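Local coordinates for putative uncharacterized protein (Mycobacterium avium, PDB 2Z6V) that probably transfers a sulfo group from the donor PAPS to an acceptor that is not established, at residues 217-231 with 249-263. Numbering follows the deposited sequence.
Sequences LFDEADMSSTYEYQK and MPSHSVHIEALLKVF. With PLM (palmitic acid), chain C.
Y227 and H252 meet where helix 224-231 leans on the segment that leads into helix 256-262, and the tyrosine shows how one long aromatic residue can join an apolar helix interface to a buried polar site. Its CB rests 3.6 Å from V262 CG2. With CG anti to the carbonyl carbon (chi1 -81°), the ring heads across the other helix: CG and CD2 lie near L259 CA, which sits over one face toward the rim, CD1 meets A258 CB, and CE2 touches L259 CB. CE1, next to CD1, reaches H255 CB at 3.6 Å, while CE2 and CZ also border H252 ND1. At the tip, Y227 OH and H252 ND1 are 2.6 Å apart in a hydrogen bond whose donor may be either group; the two rings meet rim to rim with planes 46° apart. NE2 of H252 is hydrogen-bonded to D191 OD2, so both nitrogens are engaged and the ring's rotation is probably fixed. Q230 brings OE1 to the imidazole edge, 3.7 Å from H252 CE1, but this OE1 hydrogen-bonds to H195 NE2.

Beside the tyrosine, M223 bends at chi2 and chi3 and sets CE over the centre of the H255 ring, a CH-pi contact of 3.6 Å to the centroid, with SD above the same face. Further along, V254 CG1 stands 3.7 Å from the centroid of the F218 ring, almost on its normal.

The axis of the 224-231 part of helix 224-238 passes 9.0 Å from that of helix 256-262, at a signed crossing angle of -45°. Helix 224-238 precedes strand 244-248; helix 256-262 lies in the beta-alpha-beta crossover from that strand to parallel strand 267-272, with strand 109-113, on which H252 packs, between them.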
ATOM      1  N   LEU A 217      10.227   2.360 -11.976  1.00 32.25           N
ATOM      2  CA  LEU A 217       8.830   2.077 -11.696  1.00 32.33           C
ATOM      3  C   LEU A 217       7.888   3.127 -12.261  1.00 32.24           C
ATOM      4  O   LEU A 217       6.926   2.796 -12.946  1.00 33.11           O
ATOM      5  CB  LEU A 217       8.618   1.959 -10.185  1.00 30.75           C
ATOM      6  CG  LEU A 217       7.235   1.472  -9.748  1.00 29.65           C
ATOM      7  CD1 LEU A 217       7.015   0.032 -10.211  1.00 25.82           C
ATOM      8  CD2 LEU A 217       7.126   1.580  -8.240  1.00 28.16           C
ATOM      9  N   PHE A 218       8.175   4.389 -11.977  1.00 31.66           N
ATOM     10  CA  PHE A 218       7.339   5.491 -12.428  1.00 32.98           C
ATOM     11  C   PHE A 218       7.451   5.847 -13.911  1.00 34.36           C
ATOM     12  O   PHE A 218       6.450   6.174 -14.546  1.00 34.19           O
ATOM     13  CB  PHE A 218       7.651   6.741 -11.599  1.00 32.19           C
ATOM     14  CG  PHE A 218       7.073   6.721 -10.213  1.00 30.81           C
ATOM     15  CD1 PHE A 218       6.774   5.525  -9.576  1.00 31.43           C
ATOM     16  CD2 PHE A 218       6.851   7.912  -9.531  1.00 32.55           C
ATOM     17  CE1 PHE A 218       6.257   5.516  -8.271  1.00 33.36           C
ATOM     18  CE2 PHE A 218       6.335   7.915  -8.226  1.00 34.34           C
ATOM     19  CZ  PHE A 218       6.038   6.714  -7.596  1.00 32.58           C
ATOM     20  N   ASP A 219       8.661   5.781 -14.465  1.00 36.81           N
ATOM     21  CA  ASP A 219       8.875   6.162 -15.862  1.00 36.56           C
ATOM     22  C   ASP A 219       9.027   5.069 -16.909  1.00 36.98           C
ATOM     23  O   ASP A 219       8.921   5.356 -18.100  1.00 36.44           O
ATOM     24  CB  ASP A 219      10.086   7.097 -15.967  1.00 35.04           C
ATOM     25  CG  ASP A 219       9.944   8.340 -15.104  1.00 37.73           C
ATOM     26  OD1 ASP A 219       8.802   8.831 -14.938  1.00 37.22           O
ATOM     27  OD2 ASP A 219      10.977   8.836 -14.605  1.00 37.61           O
ATOM     28  N   GLU A 220       9.262   3.828 -16.491  1.00 38.28           N
ATOM     29  CA  GLU A 220       9.452   2.749 -17.458  1.00 40.57           C
ATOM     30  C   GLU A 220       8.571   1.524 -17.291  1.00 40.58           C
ATOM     31  O   GLU A 220       8.009   1.015 -18.258  1.00 40.06           O
ATOM     32  CB  GLU A 220      10.906   2.287 -17.443  1.00 43.65           C
ATOM     33  CG  GLU A 220      11.893   3.279 -18.012  1.00 49.87           C
ATOM     34  CD  GLU A 220      13.321   2.775 -17.902  1.00 54.87           C
ATOM     35  OE1 GLU A 220      13.896   2.830 -16.790  1.00 55.73           O
ATOM     36  OE2 GLU A 220      13.863   2.304 -18.927  1.00 59.17           O
ATOM     37  N   ALA A 221       8.469   1.037 -16.064  1.00 41.09           N
ATOM     38  CA  ALA A 221       7.677  -0.153 -15.788  1.00 40.50           C
ATOM     39  C   ALA A 221       6.273  -0.132 -16.386  1.00 40.31           C
ATOM     40  O   ALA A 221       5.540   0.857 -16.280  1.00 38.61           O
ATOM     41  CB  ALA A 221       7.595  -0.381 -14.281  1.00 40.15           C
ATOM     42  N   ASP A 222       5.915  -1.236 -17.032  1.00 39.96           N
ATOM     43  CA  ASP A 222       4.590  -1.388 -17.608  1.00 38.56           C
ATOM     44  C   ASP A 222       3.805  -1.926 -16.428  1.00 37.29           C
ATOM     45  O   ASP A 222       4.073  -3.029 -15.956  1.00 38.03           O
ATOM     46  CB  ASP A 222       4.616  -2.424 -18.725  1.00 40.83           C
ATOM     47  CG  ASP A 222       3.269  -2.592 -19.391  1.00 43.39           C
ATOM     48  OD1 ASP A 222       2.257  -2.733 -18.674  1.00 43.61           O
ATOM     49  OD2 ASP A 222       3.227  -2.592 -20.638  1.00 47.33           O
ATOM     50  N   MET A 223       2.834  -1.164 -15.947  1.00 35.44           N
ATOM     51  CA  MET A 223       2.078  -1.596 -14.781  1.00 33.50           C
ATOM     52  C   MET A 223       0.904  -2.550 -15.017  1.00 32.92           C
ATOM     53  O   MET A 223       0.249  -2.985 -14.064  1.00 32.86           O
ATOM     54  CB  MET A 223       1.606  -0.361 -14.013  1.00 33.11           C
ATOM     55  CG  MET A 223       2.749   0.531 -13.517  1.00 35.33           C
ATOM     56  SD  MET A 223       3.892  -0.316 -12.388  1.00 36.77           S
ATOM     57  CE  MET A 223       2.776  -0.708 -11.035  1.00 35.58           C
ATOM     58  N   SER A 224       0.654  -2.908 -16.271  1.00 31.13           N
ATOM     59  CA  SER A 224      -0.463  -3.789 -16.580  1.00 30.88           C
ATOM     60  C   SER A 224      -0.364  -5.175 -15.946  1.00 30.31           C
ATOM     61  O   SER A 224      -1.345  -5.681 -15.402  1.00 30.33           O
ATOM     62  CB  SER A 224      -0.647  -3.913 -18.104  1.00 31.34           C
ATOM     63  OG  SER A 224       0.430  -4.602 -18.716  1.00 32.34           O
ATOM     64  N   SER A 225       0.807  -5.798 -16.014  1.00 29.40           N
ATOM     65  CA  SER A 225       0.967  -7.125 -15.426  1.00 29.46           C
ATOM     66  C   SER A 225       0.569  -7.104 -13.950  1.00 30.67           C
ATOM     67  O   SER A 225      -0.060  -8.036 -13.445  1.00 30.65           O
ATOM     68  CB  SER A 225       2.420  -7.597 -15.553  1.00 28.72           C
ATOM     69  OG  SER A 225       3.318  -6.708 -14.901  1.00 27.68           O
ATOM     70  N   THR A 226       0.930  -6.020 -13.271  1.00 29.31           N
ATOM     71  CA  THR A 226       0.652  -5.862 -11.853  1.00 29.73           C
ATOM     72  C   THR A 226      -0.832  -5.738 -11.526  1.00 29.69           C
ATOM     73  O   THR A 226      -1.353  -6.465 -10.677  1.00 27.73           O
ATOM     74  CB  THR A 226       1.376  -4.633 -11.299  1.00 29.88           C
ATOM     75  OG1 THR A 226       2.754  -4.674 -11.701  1.00 27.02           O
ATOM     76  CG2 THR A 226       1.267  -4.605  -9.781  1.00 25.57           C
ATOM     77  N   TYR A 227      -1.515  -4.812 -12.190  1.00 29.46           N
ATOM     78  CA  TYR A 227      -2.932  -4.652 -11.923  1.00 28.75           C
ATOM     79  C   TYR A 227      -3.708  -5.879 -12.355  1.00 28.46           C
ATOM     80  O   TYR A 227      -4.695  -6.245 -11.715  1.00 28.69           O
ATOM     81  CB  TYR A 227      -3.479  -3.380 -12.582  1.00 26.72           C
ATOM     82  CG  TYR A 227      -3.185  -2.152 -11.755  1.00 24.54           C
ATOM     83  CD1 TYR A 227      -1.969  -1.486 -11.871  1.00 25.45           C
ATOM     84  CD2 TYR A 227      -4.081  -1.723 -10.772  1.00 24.65           C
ATOM     85  CE1 TYR A 227      -1.645  -0.424 -11.019  1.00 25.95           C
ATOM     86  CE2 TYR A 227      -3.770  -0.669  -9.918  1.00 23.25           C
ATOM     87  CZ  TYR A 227      -2.550  -0.027 -10.043  1.00 25.50           C
ATOM     88  OH  TYR A 227      -2.221   0.997  -9.181  1.00 25.54           O
ATOM     89  N   GLU A 228      -3.253  -6.535 -13.418  1.00 28.50           N
ATOM     90  CA  GLU A 228      -3.931  -7.737 -13.885  1.00 29.81           C
ATOM     91  C   GLU A 228      -3.745  -8.819 -12.841  1.00 29.22           C
ATOM     92  O   GLU A 228      -4.628  -9.654 -12.634  1.00 30.25           O
ATOM     93  CB  GLU A 228      -3.363  -8.189 -15.224  1.00 33.62           C
ATOM     94  CG  GLU A 228      -4.000  -7.501 -16.418  1.00 39.62           C
ATOM     95  CD  GLU A 228      -3.102  -7.518 -17.632  1.00 44.19           C
ATOM     96  OE1 GLU A 228      -2.468  -8.573 -17.871  1.00 46.85           O
ATOM     97  OE2 GLU A 228      -3.034  -6.482 -18.342  1.00 45.52           O
ATOM     98  N   TYR A 229      -2.592  -8.798 -12.179  1.00 26.04           N
ATOM     99  CA  TYR A 229      -2.315  -9.761 -11.127  1.00 24.44           C
ATOM    100  C   TYR A 229      -3.227  -9.452  -9.930  1.00 24.90           C
ATOM    101  O   TYR A 229      -3.812 -10.355  -9.322  1.00 22.34           O
ATOM    102  CB  TYR A 229      -0.848  -9.678 -10.699  1.00 24.40           C
ATOM    103  CG  TYR A 229      -0.497 -10.611  -9.557  1.00 24.43           C
ATOM    104  CD1 TYR A 229      -0.695 -11.989  -9.671  1.00 21.80           C
ATOM    105  CD2 TYR A 229      -0.005 -10.113  -8.344  1.00 23.13           C
ATOM    106  CE1 TYR A 229      -0.423 -12.846  -8.609  1.00 20.71           C
ATOM    107  CE2 TYR A 229       0.272 -10.964  -7.278  1.00 21.49           C
ATOM    108  CZ  TYR A 229       0.057 -12.330  -7.417  1.00 21.44           C
ATOM    109  OH  TYR A 229       0.314 -13.179  -6.363  1.00 21.26           O
ATOM    110  N   GLN A 230      -3.372  -8.173  -9.600  1.00 24.54           N
ATOM    111  CA  GLN A 230      -4.220  -7.828  -8.469  1.00 25.68           C
ATOM    112  C   GLN A 230      -5.628  -8.372  -8.649  1.00 26.50           C
ATOM    113  O   GLN A 230      -6.199  -8.936  -7.714  1.00 27.68           O
ATOM    114  CB  GLN A 230      -4.288  -6.320  -8.253  1.00 22.88           C
ATOM    115  CG  GLN A 230      -4.963  -5.973  -6.948  1.00 23.33           C
ATOM    116  CD  GLN A 230      -5.150  -4.493  -6.758  1.00 25.93           C
ATOM    117  OE1 GLN A 230      -4.443  -3.684  -7.364  1.00 28.57           O
ATOM    118  NE2 GLN A 230      -6.093  -4.120  -5.896  1.00 25.31           N
ATOM    119  N   LYS A 231      -6.189  -8.210  -9.845  1.00 27.49           N
ATOM    120  CA  LYS A 231      -7.540  -8.703 -10.117  1.00 26.50           C
ATOM    121  C   LYS A 231      -7.653 -10.215  -9.884  1.00 25.17           C
ATOM    122  O   LYS A 231      -8.608 -10.683  -9.263  1.00 25.60           O
ATOM    123  CB  LYS A 231      -7.958  -8.348 -11.546  1.00 26.94           C
ATOM    124  CG  LYS A 231      -9.295  -8.945 -11.970  1.00 29.03           C
ATOM    125  CD  LYS A 231      -9.921  -8.153 -13.116  1.00 31.39           C
ATOM    126  CE  LYS A 231     -11.298  -8.699 -13.468  1.00 33.11           C
ATOM    127  NZ  LYS A 231     -12.198  -7.663 -14.058  1.00 34.47           N
ATOM    128  N   MET A 249      -4.307   2.198  -1.585  1.00 27.33           N
ATOM    129  CA  MET A 249      -2.887   2.271  -1.914  1.00 26.20           C
ATOM    130  C   MET A 249      -2.638   3.637  -2.521  1.00 26.73           C
ATOM    131  O   MET A 249      -3.139   3.945  -3.600  1.00 26.09           O
ATOM    132  CB  MET A 249      -2.450   1.196  -2.909  1.00 25.07           C
ATOM    133  CG  MET A 249      -0.964   1.304  -3.226  1.00 25.67           C
ATOM    134  SD  MET A 249      -0.280   0.017  -4.277  1.00 30.62           S
ATOM    135  CE  MET A 249      -0.331   0.798  -5.891  1.00 29.20           C
ATOM    136  N   PRO A 250      -1.868   4.486  -1.824  1.00 27.44           N
ATOM    137  CA  PRO A 250      -1.567   5.832  -2.323  1.00 27.42           C
ATOM    138  C   PRO A 250      -1.078   5.889  -3.768  1.00 27.29           C
ATOM    139  O   PRO A 250      -1.651   6.615  -4.581  1.00 30.05           O
ATOM    140  CB  PRO A 250      -0.525   6.343  -1.326  1.00 27.56           C
ATOM    141  CG  PRO A 250      -0.976   5.720  -0.036  1.00 24.95           C
ATOM    142  CD  PRO A 250      -1.357   4.302  -0.451  1.00 25.91           C
ATOM    143  N   SER A 251      -0.043   5.119  -4.100  1.00 26.42           N
ATOM    144  CA  SER A 251       0.502   5.141  -5.460  1.00 25.88           C
ATOM    145  C   SER A 251      -0.446   4.664  -6.561  1.00 25.13           C
ATOM    146  O   SER A 251      -0.048   4.578  -7.721  1.00 23.16           O
ATOM    147  CB  SER A 251       1.835   4.374  -5.544  1.00 24.13           C
ATOM    148  OG  SER A 251       1.712   3.049  -5.060  1.00 28.50           O
ATOM    149  N   HIS A 252      -1.689   4.347  -6.208  1.00 25.61           N
ATOM    150  CA  HIS A 252      -2.664   3.966  -7.226  1.00 26.69           C
ATOM    151  C   HIS A 252      -2.820   5.243  -8.060  1.00 28.15           C
ATOM    152  O   HIS A 252      -3.121   5.204  -9.249  1.00 28.28           O
ATOM    153  CB  HIS A 252      -4.022   3.611  -6.610  1.00 24.00           C
ATOM    154  CG  HIS A 252      -4.194   2.160  -6.289  1.00 24.17           C
ATOM    155  ND1 HIS A 252      -3.843   1.155  -7.163  1.00 24.90           N
ATOM    156  CD2 HIS A 252      -4.755   1.546  -5.218  1.00 24.36           C
ATOM    157  CE1 HIS A 252      -4.183  -0.014  -6.647  1.00 24.06           C
ATOM    158  NE2 HIS A 252      -4.741   0.196  -5.468  1.00 21.17           N
ATOM    159  N   SER A 253      -2.608   6.382  -7.406  1.00 29.25           N
ATOM    160  CA  SER A 253      -2.701   7.684  -8.055  1.00 31.87           C
ATOM    161  C   SER A 253      -1.648   7.788  -9.157  1.00 33.10           C
ATOM    162  O   SER A 253      -1.919   8.264 -10.253  1.00 34.87           O
ATOM    163  CB  SER A 253      -2.477   8.793  -7.024  1.00 32.14           C
ATOM    164  OG  SER A 253      -1.279   8.569  -6.298  1.00 29.54           O
ATOM    165  N   VAL A 254      -0.438   7.346  -8.848  1.00 33.80           N
ATOM    166  CA  VAL A 254       0.648   7.377  -9.808  1.00 34.65           C
ATOM    167  C   VAL A 254       0.311   6.462 -10.980  1.00 35.63           C
ATOM    168  O   VAL A 254       0.389   6.865 -12.142  1.00 38.10           O
ATOM    169  CB  VAL A 254       1.958   6.902  -9.151  1.00 35.06           C
ATOM    170  CG1 VAL A 254       3.081   6.898 -10.163  1.00 32.98           C
ATOM    171  CG2 VAL A 254       2.295   7.807  -7.964  1.00 35.30           C
ATOM    172  N   HIS A 255      -0.085   5.236 -10.668  1.00 34.51           N
ATOM    173  CA  HIS A 255      -0.419   4.247 -11.684  1.00 34.74           C
ATOM    174  C   HIS A 255      -1.900   4.258 -12.069  1.00 34.00           C
ATOM    175  O   HIS A 255      -2.422   3.246 -12.546  1.00 35.76           O
ATOM    176  CB  HIS A 255      -0.048   2.849 -11.174  1.00 34.10           C
ATOM    177  CG  HIS A 255       1.306   2.777 -10.538  1.00 34.53           C
ATOM    178  ND1 HIS A 255       2.455   3.169 -11.189  1.00 34.29           N
ATOM    179  CD2 HIS A 255       1.692   2.374  -9.304  1.00 33.98           C
ATOM    180  CE1 HIS A 255       3.491   3.012 -10.384  1.00 34.67           C
ATOM    181  NE2 HIS A 255       3.054   2.531  -9.234  1.00 33.43           N
ATOM    182  N   ILE A 256      -2.573   5.391 -11.891  1.00 32.02           N
ATOM    183  CA  ILE A 256      -4.005   5.457 -12.185  1.00 30.50           C
ATOM    184  C   ILE A 256      -4.416   5.025 -13.593  1.00 31.47           C
ATOM    185  O   ILE A 256      -5.524   4.517 -13.790  1.00 30.73           O
ATOM    186  CB  ILE A 256      -4.579   6.860 -11.883  1.00 28.23           C
ATOM    187  CG1 ILE A 256      -6.109   6.802 -11.930  1.00 26.57           C
ATOM    188  CG2 ILE A 256      -4.009   7.882 -12.852  1.00 26.27           C
ATOM    189  CD1 ILE A 256      -6.788   7.944 -11.215  1.00 26.03           C
ATOM    190  N   GLU A 257      -3.529   5.202 -14.566  1.00 31.87           N
ATOM    191  CA  GLU A 257      -3.839   4.798 -15.931  1.00 32.95           C
ATOM    192  C   GLU A 257      -3.951   3.275 -16.090  1.00 33.22           C
ATOM    193  O   GLU A 257      -4.851   2.783 -16.773  1.00 34.04           O
ATOM    194  CB  GLU A 257      -2.797   5.347 -16.909  1.00 33.24           C
ATOM    195  CG  GLU A 257      -2.865   6.863 -17.138  1.00 37.89           C
ATOM    196  CD  GLU A 257      -4.295   7.386 -17.306  1.00 39.37           C
ATOM    197  OE1 GLU A 257      -5.166   6.613 -17.762  1.00 41.90           O
ATOM    198  OE2 GLU A 257      -4.544   8.573 -16.993  1.00 37.52           O
ATOM    199  N   ALA A 258      -3.046   2.527 -15.467  1.00 32.10           N
ATOM    200  CA  ALA A 258      -3.088   1.070 -15.568  1.00 31.41           C
ATOM    201  C   ALA A 258      -4.265   0.525 -14.755  1.00 31.50           C
ATOM    202  O   ALA A 258      -4.901  -0.461 -15.141  1.00 28.70           O
ATOM    203  CB  ALA A 258      -1.777   0.466 -15.077  1.00 31.36           C
ATOM    204  N   LEU A 259      -4.540   1.172 -13.623  1.00 30.47           N
ATOM    205  CA  LEU A 259      -5.649   0.782 -12.763  1.00 28.03           C
ATOM    206  C   LEU A 259      -6.948   0.841 -13.585  1.00 28.28           C
ATOM    207  O   LEU A 259      -7.677  -0.149 -13.683  1.00 27.15           O
ATOM    208  CB  LEU A 259      -5.719   1.736 -11.561  1.00 26.57           C
ATOM    209  CG  LEU A 259      -6.769   1.537 -10.460  1.00 25.54           C
ATOM    210  CD1 LEU A 259      -6.441   2.440  -9.287  1.00 23.85           C
ATOM    211  CD2 LEU A 259      -8.156   1.848 -10.972  1.00 24.13           C
ATOM    212  N   LEU A 260      -7.219   1.997 -14.190  1.00 28.29           N
ATOM    213  CA  LEU A 260      -8.426   2.185 -14.992  1.00 30.59           C
ATOM    214  C   LEU A 260      -8.566   1.149 -16.093  1.00 32.44           C
ATOM    215  O   LEU A 260      -9.676   0.708 -16.422  1.00 32.41           O
ATOM    216  CB  LEU A 260      -8.444   3.587 -15.593  1.00 30.03           C
ATOM    217  CG  LEU A 260      -8.787   4.636 -14.537  1.00 33.21           C
ATOM    218  CD1 LEU A 260      -8.638   6.036 -15.115  1.00 34.73           C
ATOM    219  CD2 LEU A 260     -10.202   4.393 -14.032  1.00 30.68           C
ATOM    220  N   LYS A 261      -7.432   0.761 -16.658  1.00 33.96           N
ATOM    221  CA  LYS A 261      -7.403  -0.241 -17.710  1.00 35.36           C
ATOM    222  C   LYS A 261      -7.993  -1.564 -17.193  1.00 33.95           C
ATOM    223  O   LYS A 261      -8.826  -2.169 -17.853  1.00 34.34           O
ATOM    224  CB  LYS A 261      -5.961  -0.467 -18.157  1.00 38.62           C
ATOM    225  CG  LYS A 261      -5.803  -0.879 -19.598  1.00 43.05           C
ATOM    226  CD  LYS A 261      -5.780   0.342 -20.498  1.00 47.51           C
ATOM    227  CE  LYS A 261      -4.542   1.184 -20.236  1.00 49.64           C
ATOM    228  NZ  LYS A 261      -4.463   2.345 -21.167  1.00 52.38           N
ATOM    229  N   VAL A 262      -7.562  -1.991 -16.006  1.00 33.30           N
ATOM    230  CA  VAL A 262      -8.012  -3.245 -15.387  1.00 30.51           C
ATOM    231  C   VAL A 262      -9.334  -3.147 -14.614  1.00 31.47           C
ATOM    232  O   VAL A 262     -10.115  -4.102 -14.588  1.00 31.65           O
ATOM    233  CB  VAL A 262      -6.912  -3.801 -14.452  1.00 28.91           C
ATOM    234  CG1 VAL A 262      -7.441  -4.977 -13.635  1.00 26.45           C
ATOM    235  CG2 VAL A 262      -5.711  -4.220 -15.283  1.00 26.01           C
ATOM    236  N   PHE A 263      -9.578  -2.003 -13.977  1.00 30.61           N
ATOM    237  CA  PHE A 263     -10.823  -1.789 -13.233  1.00 30.11           C
ATOM    238  C   PHE A 263     -11.496  -0.529 -13.783  1.00 31.34           C
ATOM    239  O   PHE A 263     -11.646   0.469 -13.079  1.00 31.15           O
ATOM    240  CB  PHE A 263     -10.539  -1.583 -11.745  1.00 28.32           C
ATOM    241  CG  PHE A 263      -9.767  -2.697 -11.108  1.00 28.52           C
ATOM    242  CD1 PHE A 263     -10.399  -3.877 -10.744  1.00 26.19           C
ATOM    243  CD2 PHE A 263      -8.401  -2.562 -10.864  1.00 27.32           C
ATOM    244  CE1 PHE A 263      -9.690  -4.905 -10.146  1.00 26.09           C
ATOM    245  CE2 PHE A 263      -7.680  -3.590 -10.265  1.00 27.32           C
ATOM    246  CZ  PHE A 263      -8.326  -4.764  -9.904  1.00 26.48           C
TER
HETATM  247  C1  PLM C 700       9.413   4.322  -1.171  1.00 68.21           C
HETATM  248  O1  PLM C 700      10.215   4.989  -1.860  1.00 68.45           O
HETATM  249  O2  PLM C 700       9.437   3.083  -1.011  1.00 69.19           O
HETATM  250  C2  PLM C 700       8.297   5.083  -0.450  1.00 65.87           C
HETATM  251  C3  PLM C 700       7.573   6.038  -1.401  1.00 62.02           C
HETATM  252  C4  PLM C 700       6.368   6.715  -0.745  1.00 61.68           C
HETATM  253  C5  PLM C 700       5.320   5.693  -0.295  1.00 58.54           C
HETATM  254  C6  PLM C 700       5.689   5.052   1.045  1.00 59.44           C
HETATM  255  C7  PLM C 700       4.809   3.830   1.307  1.00 57.86           C
HETATM  256  C8  PLM C 700       5.222   2.663   0.408  1.00 58.29           C
HETATM  257  C9  PLM C 700       3.984   1.921  -0.095  1.00 58.87           C
HETATM  258  CA  PLM C 700       3.055   1.534   1.059  1.00 60.30           C
HETATM  259  CB  PLM C 700       1.634   1.256   0.561  1.00 56.70           C
HETATM  260  CC  PLM C 700       1.108   2.467  -0.211  1.00 55.57           C
HETATM  261  CD  PLM C 700       1.658   2.487  -1.638  1.00 57.27           C
HETATM  262  CE  PLM C 700       1.602   3.882  -2.265  1.00 52.86           C
HETATM  263  CF  PLM C 700       2.529   4.836  -1.508  1.00 53.76           C
HETATM  264  CG  PLM C 700       2.615   6.203  -2.187  1.00 50.34           C